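Local atomic coordinates of FOG-3 protein (Caenorhabditis elegans, PDB entry 5TD6), a protein that binds RNA, forms multimers and specifies sperm fate in the nematode germline, this piece being its BTG/Tob domain. Residues R14-H19 and S78-L83; A30-Y35 and L64-S69; K55-T60 and I89-P94; G95-R100 and T108-G113. The protein carries 2 engineered substitutions. All blocks are in the same frame, centred on the assembly; numbering follows the deposited sequence.

Interaction 1: residues R14-H19 and S78-L83; sequences RYLFGH and SDVLRL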
# COMPACT_ATOMS: atom_id res chain seq x y z
N ARG B 14 1.62 -0.35 -8.68
CA ARG B 14 2.72 -1.30 -8.46
C ARG B 14 3.07 -2.08 -9.73
O ARG B 14 4.14 -2.70 -9.80
CB ARG B 14 2.40 -2.27 -7.29
CG ARG B 14 2.55 -1.57 -5.90
CD ARG B 14 2.54 -2.56 -4.70
NE ARG B 14 1.25 -3.24 -4.47
CZ ARG B 14 0.23 -2.72 -3.77
NH1 ARG B 14 0.31 -1.50 -3.24
NH2 ARG B 14 -0.88 -3.43 -3.60
N TYR B 15 2.20 -2.04 -10.74
CA TYR B 15 2.56 -2.57 -12.07
C TYR B 15 3.39 -1.57 -12.89
O TYR B 15 4.04 -1.95 -13.89
CB TYR B 15 1.31 -2.94 -12.88
CG TYR B 15 0.59 -4.20 -12.43
CD1 TYR B 15 1.06 -5.46 -12.76
CD2 TYR B 15 -0.57 -4.11 -11.68
CE1 TYR B 15 0.39 -6.61 -12.35
CE2 TYR B 15 -1.25 -5.25 -11.27
CZ TYR B 15 -0.76 -6.50 -11.60
OH TYR B 15 -1.44 -7.62 -11.18
N LEU B 16 3.34 -0.31 -12.49
CA LEU B 16 3.95 0.78 -13.23
C LEU B 16 5.30 1.19 -12.67
O LEU B 16 6.17 1.63 -13.43
CB LEU B 16 3.01 2.00 -13.26
CG LEU B 16 1.58 1.70 -13.74
CD1 LEU B 16 0.70 2.95 -13.78
CD2 LEU B 16 1.60 1.00 -15.10
N PHE B 17 5.47 1.08 -11.35
CA PHE B 17 6.68 1.58 -10.69
C PHE B 17 7.92 1.03 -11.34
O PHE B 17 8.03 -0.18 -11.52
CB PHE B 17 6.71 1.22 -9.19
CG PHE B 17 5.65 1.90 -8.37
CD1 PHE B 17 5.29 3.21 -8.62
CD2 PHE B 17 5.03 1.22 -7.33
CE1 PHE B 17 4.33 3.84 -7.85
CE2 PHE B 17 4.06 1.84 -6.56
CZ PHE B 17 3.69 3.15 -6.82
N GLY B 18 8.84 1.92 -11.70
CA GLY B 18 10.08 1.51 -12.32
C GLY B 18 10.03 1.33 -13.83
O GLY B 18 11.07 1.13 -14.45
N HIS B 19 8.85 1.39 -14.42
CA HIS B 19 8.71 1.22 -15.86
C HIS B 19 8.14 2.48 -16.50
O HIS B 19 8.22 2.66 -17.71
CB HIS B 19 7.84 0.01 -16.18
CG HIS B 19 8.28 -1.24 -15.50
ND1 HIS B 19 9.40 -1.95 -15.90
CD2 HIS B 19 7.78 -1.91 -14.43
CE1 HIS B 19 9.55 -3.00 -15.11
NE2 HIS B 19 8.59 -2.99 -14.20
N SER B 78 -0.98 3.78 -24.31
CA SER B 78 -0.42 2.49 -24.68
C SER B 78 0.64 2.07 -23.66
O SER B 78 0.74 0.90 -23.32
CB SER B 78 0.18 2.53 -26.08
OG SER B 78 1.30 3.39 -26.12
N ASP B 79 1.40 3.03 -23.14
CA ASP B 79 2.41 2.72 -22.14
C ASP B 79 1.82 2.04 -20.91
O ASP B 79 2.42 1.11 -20.36
CB ASP B 79 3.14 3.98 -21.69
CG ASP B 79 4.05 4.54 -22.75
OD1 ASP B 79 4.31 3.84 -23.76
OD2 ASP B 79 4.51 5.68 -22.57
N VAL B 80 0.65 2.52 -20.47
CA VAL B 80 -0.01 1.93 -19.32
C VAL B 80 -0.75 0.65 -19.70
O VAL B 80 -0.67 -0.35 -18.97
CB VAL B 80 -1.00 2.91 -18.66
CG1 VAL B 80 -1.93 2.16 -17.73
CG2 VAL B 80 -0.24 3.98 -17.91
N LEU B 81 -1.44 0.68 -20.83
CA LEU B 81 -2.15 -0.49 -21.35
C LEU B 81 -1.27 -1.74 -21.35
O LEU B 81 -1.70 -2.81 -20.91
CB LEU B 81 -2.65 -0.23 -22.77
CG LEU B 81 -3.07 -1.47 -23.58
CD1 LEU B 81 -4.48 -1.91 -23.20
CD2 LEU B 81 -2.94 -1.24 -25.08
N ARG B 82 -0.04 -1.60 -21.83
CA ARG B 82 0.83 -2.76 -21.94
C ARG B 82 1.32 -3.27 -20.57
O ARG B 82 1.53 -4.47 -20.40
CB ARG B 82 2.03 -2.46 -22.86
CG ARG B 82 2.96 -1.37 -22.38
CD ARG B 82 4.18 -1.22 -23.31
NE ARG B 82 4.84 0.07 -23.11
CZ ARG B 82 5.81 0.30 -22.24
NH1 ARG B 82 6.27 -0.69 -21.47
NH2 ARG B 82 6.34 1.51 -22.14
N LEU B 83 1.49 -2.37 -19.60
CA LEU B 83 2.04 -2.76 -18.29
C LEU B 83 1.01 -3.37 -17.33
O LEU B 83 1.37 -4.08 -16.39
CB LEU B 83 2.71 -1.56 -17.63
CG LEU B 83 3.95 -1.00 -18.34
CD1 LEU B 83 4.42 0.28 -17.67
CD2 LEU B 83 5.07 -2.03 -18.37
O HOH W 1 4.48 -4.30 -15.24
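The irregular turn after helix 2-13 runs beside helix 77-83, with Tyr15 CA and Leu83 CA 6.2 Å apart at the nearest point. Leu83 makes the largest contribution. Its CB meets Leu16 CD2 at 3.8 Å. Its CD1 lies between two residues of the turn: it touches His19 CB at 3.7 Å and the same Leu16 CD2 at 3.9 Å. The two leucines cross obliquely. The other methyl of Leu16, CD1, turns to Val80, one helical turn before Leu83, and stands 4.4 Å from Val80 CG2. Leu16 also packs on Val25 and Phe28 of helix 22-41. Tyr15 CB starts toward the helix, 3.7 Å from Leu83 O, but the ring then leads away to Pro85 and Met88. A water crosses the gap. It donates to Tyr15 O at 2.7 Å and, weakly, to Leu83 O. The direct contact is therefore mostly apolar, and one water supplies the polar link between the two backbones. There is no direct hydrogen bond between the segments, so the seating of the turn on the helix probably depends largely on apolar fit.

Interaction 2: residues A30-Y35 and L64-S69; sequences AELGNY and LCFASS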
# COMPACT_ATOMS: atom_id res chain seq x y z
N ALA B 30 -3.04 10.02 -9.11
CA ALA B 30 -3.90 11.08 -8.58
C ALA B 30 -5.18 11.16 -9.40
O ALA B 30 -6.27 11.23 -8.85
CB ALA B 30 -3.17 12.40 -8.59
N GLU B 31 -5.04 11.12 -10.72
CA GLU B 31 -6.19 11.15 -11.62
C GLU B 31 -7.10 9.94 -11.47
O GLU B 31 -8.33 10.07 -11.47
CB GLU B 31 -5.72 11.26 -13.07
CG GLU B 31 -5.25 12.64 -13.43
CD GLU B 31 -6.37 13.66 -13.31
OE1 GLU B 31 -7.46 13.44 -13.88
OE2 GLU B 31 -6.17 14.68 -12.62
N LEU B 32 -6.50 8.76 -11.36
CA LEU B 32 -7.28 7.55 -11.17
C LEU B 32 -8.04 7.62 -9.85
O LEU B 32 -9.21 7.23 -9.77
CB LEU B 32 -6.37 6.32 -11.21
CG LEU B 32 -7.05 4.99 -10.98
CD1 LEU B 32 -8.05 4.73 -12.11
CD2 LEU B 32 -6.00 3.89 -10.94
N GLY B 33 -7.37 8.14 -8.84
CA GLY B 33 -7.95 8.26 -7.52
C GLY B 33 -9.17 9.16 -7.58
O GLY B 33 -10.22 8.84 -7.02
N ASN B 34 -9.05 10.29 -8.26
CA ASN B 34 -10.18 11.20 -8.39
C ASN B 34 -11.35 10.55 -9.13
O ASN B 34 -12.48 10.63 -8.65
CB ASN B 34 -9.75 12.49 -9.09
CG ASN B 34 -8.74 13.28 -8.28
OD1 ASN B 34 -8.62 13.07 -7.06
ND2 ASN B 34 -8.02 14.18 -8.93
N TYR B 35 -11.09 9.90 -10.27
CA TYR B 35 -12.15 9.20 -10.99
C TYR B 35 -12.85 8.20 -10.09
O TYR B 35 -14.08 8.07 -10.11
CB TYR B 35 -11.63 8.45 -12.23
CG TYR B 35 -12.64 7.43 -12.77
CD1 TYR B 35 -13.61 7.81 -13.70
CD2 TYR B 35 -12.63 6.10 -12.35
CE1 TYR B 35 -14.53 6.90 -14.19
CE2 TYR B 35 -13.55 5.18 -12.83
CZ TYR B 35 -14.50 5.58 -13.76
OH TYR B 35 -15.41 4.67 -14.24
N LEU B 64 -12.61 2.26 -18.95
CA LEU B 64 -11.89 3.35 -19.60
C LEU B 64 -11.13 4.24 -18.63
O LEU B 64 -10.34 5.08 -19.06
CB LEU B 64 -12.86 4.20 -20.43
CG LEU B 64 -13.26 3.48 -21.72
CD1 LEU B 64 -14.54 4.06 -22.29
CD2 LEU B 64 -12.12 3.57 -22.72
N CYS B 65 -11.33 4.04 -17.33
CA CYS B 65 -10.67 4.92 -16.38
C CYS B 65 -9.15 4.81 -16.48
O CYS B 65 -8.44 5.79 -16.24
CB CYS B 65 -11.13 4.61 -14.95
SG CYS B 65 -10.83 2.94 -14.35
N PHE B 66 -8.63 3.65 -16.84
CA PHE B 66 -7.18 3.54 -16.95
C PHE B 66 -6.59 4.39 -18.08
O PHE B 66 -5.64 5.15 -17.86
CB PHE B 66 -6.79 2.08 -17.11
CG PHE B 66 -7.16 1.25 -15.92
CD1 PHE B 66 -6.44 1.35 -14.75
CD2 PHE B 66 -8.25 0.41 -15.96
CE1 PHE B 66 -6.79 0.62 -13.63
CE2 PHE B 66 -8.60 -0.35 -14.85
CZ PHE B 66 -7.87 -0.24 -13.69
N ALA B 67 -7.16 4.28 -19.28
CA ALA B 67 -6.66 5.04 -20.44
C ALA B 67 -6.85 6.54 -20.26
O ALA B 67 -5.97 7.33 -20.57
CB ALA B 67 -7.36 4.57 -21.71
N SER B 68 -8.01 6.93 -19.76
CA SER B 68 -8.29 8.35 -19.57
C SER B 68 -7.43 8.93 -18.45
O SER B 68 -7.03 10.08 -18.51
CB SER B 68 -9.77 8.57 -19.31
OG SER B 68 -10.13 8.05 -18.05
N SER B 69 -7.12 8.14 -17.42
CA SER B 69 -6.20 8.61 -16.39
C SER B 69 -4.79 8.80 -16.93
O SER B 69 -4.09 9.73 -16.54
CB SER B 69 -6.16 7.66 -15.20
OG SER B 69 -7.38 7.72 -14.48
O HOH W 2 -13.91 3.02 -15.96
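This is helix-on-helix packing in the helical part of the BTG/Tob domain. Helix 22-41 and helix 65-71 approach to 9.2 Å between the axes of their short segments, at an angle of 134°, so they run roughly antiparallel but well splayed. Leu32 can be followed outward. Its CG is anti to the backbone N (chi1 178°), which brings the branch nearer the partner helix. Leu32 CB lies 3.7 Å from Ser69 OG. Leu32 CD1 comes next, near the same OG and 4.0 Å from Cys65 SG. Leu32 CD2 reaches Phe66 CE1 at 4.3 Å. Ser69 OG thus sits against the aliphatic start of Leu32. Its own bond goes back into its helix, to Cys65 O at 2.8 Å. That carbonyl also accepts from Ser69 N, so two bonds grip it, and the buried hydroxyl is satisfied locally. Glu31 CB lies at the margin of the contact, beside Ser69.

One turn along from Leu32, Tyr35 lays a ring face over Cys65. Cys65 CB sits 3.5 Å from the centroid of the Tyr35 ring, 24° off the normal, a close CH-pi contact. Cys65 SG approaches the same ring obliquely as a sulfur-aromatic contact. The ring of His39, also on helix 22-41, meets that of Tyr35. At the tip, Tyr35 OH is 2.8 Å from a water that accepts a hydrogen bond from Cys65 N at 3.1 Å.

Interaction 3: residues K55-T60 and I89-P94; sequences KRMINT and IIFANP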
# COMPACT_ATOMS: atom_id res chain seq x y z
N LYS B 55 -21.56 -2.33 -9.31
CA LYS B 55 -21.45 -1.05 -10.00
C LYS B 55 -20.05 -0.45 -9.88
O LYS B 55 -19.65 0.34 -10.72
CB LYS B 55 -22.47 -0.04 -9.45
CG LYS B 55 -23.23 0.67 -10.57
CD LYS B 55 -23.24 2.19 -10.41
CE LYS B 55 -23.78 2.85 -11.68
NZ LYS B 55 -23.31 4.26 -11.86
N ARG B 56 -19.32 -0.83 -8.83
CA ARG B 56 -18.03 -0.22 -8.56
C ARG B 56 -16.86 -0.96 -9.19
O ARG B 56 -15.80 -0.37 -9.41
CB ARG B 56 -17.82 -0.10 -7.04
CG ARG B 56 -18.66 1.01 -6.41
CD ARG B 56 -18.29 1.25 -4.94
NE ARG B 56 -18.36 0.03 -4.14
CZ ARG B 56 -19.36 -0.27 -3.33
NH1 ARG B 56 -20.39 0.57 -3.22
NH2 ARG B 56 -19.34 -1.39 -2.63
N MET B 57 -17.06 -2.24 -9.48
CA MET B 57 -15.98 -3.07 -9.98
C MET B 57 -15.37 -2.48 -11.24
O MET B 57 -16.06 -1.88 -12.06
CB MET B 57 -16.47 -4.49 -10.25
CG MET B 57 -17.18 -4.67 -11.57
SD MET B 57 -17.81 -6.35 -11.78
CE MET B 57 -17.36 -6.67 -13.49
N ILE B 58 -14.06 -2.64 -11.38
CA ILE B 58 -13.40 -2.18 -12.60
C ILE B 58 -12.61 -3.31 -13.23
O ILE B 58 -12.28 -4.30 -12.58
CB ILE B 58 -12.47 -0.97 -12.36
CG1 ILE B 58 -11.33 -1.34 -11.41
CG2 ILE B 58 -13.26 0.24 -11.87
CD1 ILE B 58 -10.46 -0.17 -11.04
N ASN B 59 -12.38 -3.17 -14.53
CA ASN B 59 -11.71 -4.17 -15.36
C ASN B 59 -10.50 -3.52 -16.04
O ASN B 59 -10.64 -2.51 -16.73
CB ASN B 59 -12.70 -4.72 -16.39
CG ASN B 59 -12.12 -5.85 -17.25
OD1 ASN B 59 -11.09 -5.70 -17.92
ND2 ASN B 59 -12.80 -6.99 -17.23
N THR B 60 -9.31 -4.09 -15.85
CA THR B 60 -8.09 -3.45 -16.32
C THR B 60 -8.05 -3.30 -17.85
O THR B 60 -7.28 -2.50 -18.39
CB THR B 60 -6.83 -4.21 -15.87
OG1 THR B 60 -6.87 -5.55 -16.36
CG2 THR B 60 -6.73 -4.22 -14.33
N ILE B 89 -10.30 -8.14 -12.83
CA ILE B 89 -11.44 -7.44 -12.26
C ILE B 89 -11.12 -7.10 -10.81
O ILE B 89 -10.75 -7.97 -10.03
CB ILE B 89 -12.74 -8.27 -12.35
CG1 ILE B 89 -13.04 -8.64 -13.81
CG2 ILE B 89 -13.91 -7.50 -11.77
CD1 ILE B 89 -13.87 -9.89 -13.94
N ILE B 90 -11.22 -5.82 -10.47
CA ILE B 90 -10.86 -5.30 -9.15
C ILE B 90 -12.08 -4.67 -8.49
O ILE B 90 -12.81 -3.91 -9.12
CB ILE B 90 -9.72 -4.26 -9.24
CG1 ILE B 90 -8.57 -4.81 -10.08
CG2 ILE B 90 -9.21 -3.86 -7.84
CD1 ILE B 90 -7.47 -3.81 -10.35
N PHE B 91 -12.30 -5.03 -7.23
CA PHE B 91 -13.45 -4.54 -6.46
C PHE B 91 -12.95 -3.68 -5.32
O PHE B 91 -11.91 -3.97 -4.71
CB PHE B 91 -14.27 -5.71 -5.89
CG PHE B 91 -14.94 -6.58 -6.92
CD1 PHE B 91 -14.22 -7.54 -7.62
CD2 PHE B 91 -16.29 -6.46 -7.18
CE1 PHE B 91 -14.84 -8.35 -8.56
CE2 PHE B 91 -16.92 -7.26 -8.13
CZ PHE B 91 -16.18 -8.20 -8.82
N ALA B 92 -13.69 -2.62 -5.02
CA ALA B 92 -13.43 -1.80 -3.85
C ALA B 92 -14.75 -1.58 -3.13
O ALA B 92 -15.67 -0.96 -3.67
CB ALA B 92 -12.78 -0.49 -4.24
N ASN B 93 -14.84 -2.13 -1.92
CA ASN B 93 -15.96 -1.97 -1.01
C ASN B 93 -15.48 -1.34 0.30
O ASN B 93 -14.29 -1.41 0.62
CB ASN B 93 -16.60 -3.32 -0.70
CG ASN B 93 -17.22 -3.99 -1.91
OD1 ASN B 93 -17.60 -3.33 -2.88
ND2 ASN B 93 -17.34 -5.32 -1.85
N PRO B 94 -16.41 -0.76 1.09
CA PRO B 94 -16.03 -0.34 2.45
C PRO B 94 -15.31 -1.48 3.18
O PRO B 94 -15.83 -2.58 3.30
CB PRO B 94 -17.38 -0.01 3.09
CG PRO B 94 -18.24 0.46 1.93
CD PRO B 94 -17.81 -0.40 0.76
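The short strand 58-59 pairs with strand 89-93 at one edge of the antiparallel sheet, straight after the short helix 53-56. Ile58 and Ile90 form the hydrogen-bonded pair. Ile58 N donates to Ile90 O at 2.9 Å, and Ile90 N donates back to Ile58 O at 2.8 Å. Both bonds are nearly straight and lie in the carbonyl planes. Asn59 and Ile89 make the next, non-hydrogen-bonded pair. On the Ile58 and Ile90 face, the two isoleucines cross obliquely, and both rest on Leu8 of helix 2-13.

Met57 lies alongside Phe91. Its CB sits over one ring face, 3.9 Å from the ring centroid of Phe91. Its CG takes the crowded position between N and C (chi1 81°), and SD approaches the ring obliquely, a Met-aromatic contact. Met57 CE then ends 3.9 Å from Ile89 CG2.

Arg56 bridges the far end of the pairing. Its NE bonds Ala92 O at 2.9 Å. Its NH2 bonds Asn93 OD1 at 2.6 Å, with the oxygen near the guanidinium plane, although the nitrogen stands above the amide plane. NH1 is held by Asn51 O and Thr43 OG1, so the buried group is gripped on several sides. An alanine here would remove the guanidinium and would probably loosen the join between the end of helix 53-56 and strand 89-93, leaving Ala92 O and Asn93 OD1 without these donors. The arrangement is a short edge strand paired antiparallel in the sheet of the BTG/Tob domain, with Arg56, just before it, bonding further along strand 89-93.

Interaction 4: residues G95-R100 and T108-G113; sequences GHVFVR and TPIWIG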
# COMPACT_ATOMS: atom_id res chain seq x y z
N GLY B 95 -14.08 -1.21 3.62
CA GLY B 95 -13.32 -2.19 4.39
C GLY B 95 -12.63 -3.26 3.57
O GLY B 95 -11.94 -4.11 4.13
N HIS B 96 -12.78 -3.23 2.24
CA HIS B 96 -12.42 -4.41 1.46
C HIS B 96 -12.14 -4.13 -0.01
O HIS B 96 -13.04 -3.85 -0.80
CB HIS B 96 -13.52 -5.46 1.55
CG HIS B 96 -13.09 -6.83 1.12
ND1 HIS B 96 -13.98 -7.80 0.72
CD2 HIS B 96 -11.86 -7.38 1.02
CE1 HIS B 96 -13.32 -8.91 0.42
NE2 HIS B 96 -12.03 -8.68 0.58
N VAL B 97 -10.86 -4.22 -0.36
CA VAL B 97 -10.43 -4.08 -1.74
C VAL B 97 -9.83 -5.42 -2.12
O VAL B 97 -9.09 -6.04 -1.34
CB VAL B 97 -9.40 -2.95 -1.90
CG1 VAL B 97 -9.03 -2.75 -3.37
CG2 VAL B 97 -9.94 -1.67 -1.31
N PHE B 98 -10.17 -5.90 -3.31
CA PHE B 98 -9.76 -7.24 -3.67
C PHE B 98 -9.88 -7.49 -5.16
O PHE B 98 -10.54 -6.74 -5.87
CB PHE B 98 -10.57 -8.28 -2.90
CG PHE B 98 -12.07 -8.21 -3.16
CD1 PHE B 98 -12.89 -7.37 -2.41
CD2 PHE B 98 -12.66 -9.04 -4.11
CE1 PHE B 98 -14.26 -7.34 -2.64
CE2 PHE B 98 -14.04 -9.01 -4.33
CZ PHE B 98 -14.84 -8.17 -3.60
N VAL B 99 -9.22 -8.55 -5.62
CA VAL B 99 -9.31 -9.04 -6.99
C VAL B 99 -10.25 -10.24 -7.03
O VAL B 99 -10.20 -11.09 -6.14
CB VAL B 99 -7.93 -9.45 -7.54
CG1 VAL B 99 -8.05 -10.17 -8.89
CG2 VAL B 99 -7.01 -8.24 -7.63
N ARG B 100 -11.10 -10.32 -8.05
CA ARG B 100 -11.90 -11.53 -8.26
C ARG B 100 -12.05 -11.77 -9.75
O ARG B 100 -12.49 -10.89 -10.47
CB ARG B 100 -13.27 -11.39 -7.60
CG ARG B 100 -14.11 -12.63 -7.65
CD ARG B 100 -15.58 -12.27 -7.56
NE ARG B 100 -16.00 -11.88 -6.23
CZ ARG B 100 -17.09 -11.16 -5.98
NH1 ARG B 100 -17.86 -10.75 -6.99
NH2 ARG B 100 -17.41 -10.84 -4.73
N THR B 108 -8.86 -12.52 -4.01
CA THR B 108 -7.53 -12.30 -3.46
C THR B 108 -7.50 -10.91 -2.84
O THR B 108 -7.80 -9.92 -3.52
CB THR B 108 -6.45 -12.44 -4.52
OG1 THR B 108 -6.68 -13.65 -5.25
CG2 THR B 108 -5.05 -12.46 -3.89
N PRO B 109 -7.19 -10.82 -1.55
CA PRO B 109 -7.32 -9.52 -0.90
C PRO B 109 -6.21 -8.58 -1.28
O PRO B 109 -5.06 -8.98 -1.40
CB PRO B 109 -7.26 -9.86 0.61
CG PRO B 109 -6.54 -11.17 0.67
CD PRO B 109 -6.88 -11.91 -0.60
N ILE B 110 -6.59 -7.33 -1.51
CA ILE B 110 -5.64 -6.25 -1.71
C ILE B 110 -5.52 -5.47 -0.38
O ILE B 110 -4.42 -5.15 0.08
CB ILE B 110 -6.07 -5.29 -2.83
CG1 ILE B 110 -6.06 -6.01 -4.19
CG2 ILE B 110 -5.15 -4.06 -2.81
CD1 ILE B 110 -6.77 -5.21 -5.32
N TRP B 111 -6.66 -5.17 0.23
CA TRP B 111 -6.69 -4.53 1.54
C TRP B 111 -7.98 -4.87 2.28
O TRP B 111 -9.06 -4.95 1.67
CB TRP B 111 -6.53 -3.01 1.42
CG TRP B 111 -6.55 -2.27 2.78
CD1 TRP B 111 -5.49 -2.07 3.62
CD2 TRP B 111 -7.68 -1.64 3.40
NE1 TRP B 111 -5.89 -1.35 4.73
CE2 TRP B 111 -7.23 -1.08 4.62
CE3 TRP B 111 -9.03 -1.51 3.05
CZ2 TRP B 111 -8.08 -0.39 5.48
CZ3 TRP B 111 -9.88 -0.82 3.91
CH2 TRP B 111 -9.40 -0.27 5.10
N ILE B 112 -7.84 -5.08 3.59
CA ILE B 112 -8.94 -5.35 4.51
C ILE B 112 -8.73 -4.49 5.75
O ILE B 112 -7.63 -4.46 6.31
CB ILE B 112 -9.03 -6.84 4.94
CG1 ILE B 112 -9.15 -7.78 3.73
CG2 ILE B 112 -10.24 -7.08 5.87
CD1 ILE B 112 -9.55 -9.22 4.12
N GLY B 113 -9.77 -3.80 6.17
CA GLY B 113 -9.66 -2.96 7.34
C GLY B 113 -10.99 -2.39 7.78
O GLY B 113 -12.06 -2.80 7.30
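Six backbone hydrogen bonds join the strands. Val97 N donates to Trp111 O at 2.8 Å, nearly straight and in the carbonyl plane. Val99 and Thr108 bond each other in both directions, with Val99 N to Thr108 O at 2.9 Å. Gly113 N closes the far end on Gly95 O at 3.0 Å. Val97 O is gripped twice, by Ile110 N at 2.8 Å and Trp111 N at 3.0 Å, each standing above the carbonyl plane. Ile110 and Trp111 thus both face Val97. This is a classic beta bulge in an antiparallel pairing, and the chain turns a corner at Ile110, between strands 107-109 and 111-112.

Apolar contacts gather on the Val97 and Val99 side. Ile110 CD1 is 3.9 Å from Val97 CG1 and 3.8 Å from Val99 CG2, crossing both valines obliquely. Ile110 also reaches Phe11 and Ile90. An alanine here would remove these branches and would probably lose much of the packing of this position on Val97 and Val99.

The His96 and Phe98 rings meet on the other face. Phe98 CD1 sits over the centre of one His96 ring face, and Trp111 O lies in plane at that ring's edge. The His96 and Ile112 side chains run side by side. Trp111 lays its ring by Gly95, with CZ3 3.7 Å from Gly95 CA. The Trp111 ring also meets Phe17 of the second subunit.

How the interactions relate
Interactions 3 and 4 belong to one sheet. Strands 89-93 and 96-100 are neighbours in it, and Phe91 N lies 2.8 Å from Phe98 O, probably hydrogen-bonded. Their chemistry is that of strand pairing, although interaction 3 is buried and interaction 4 only partly so. Interaction 2 packs helix on helix; interaction 1 packs a turn on a helix. Both rest on side-chain packing, each with one bridging water. Interaction 2 is buried; interaction 1 lies nearer the surface, its centre about 15 Å from the chain centre. Phe66 joins the helices to the sheet, packing on Ile58, Asn59 and Thr60. Interactions 1 and 4 both touch the second subunit.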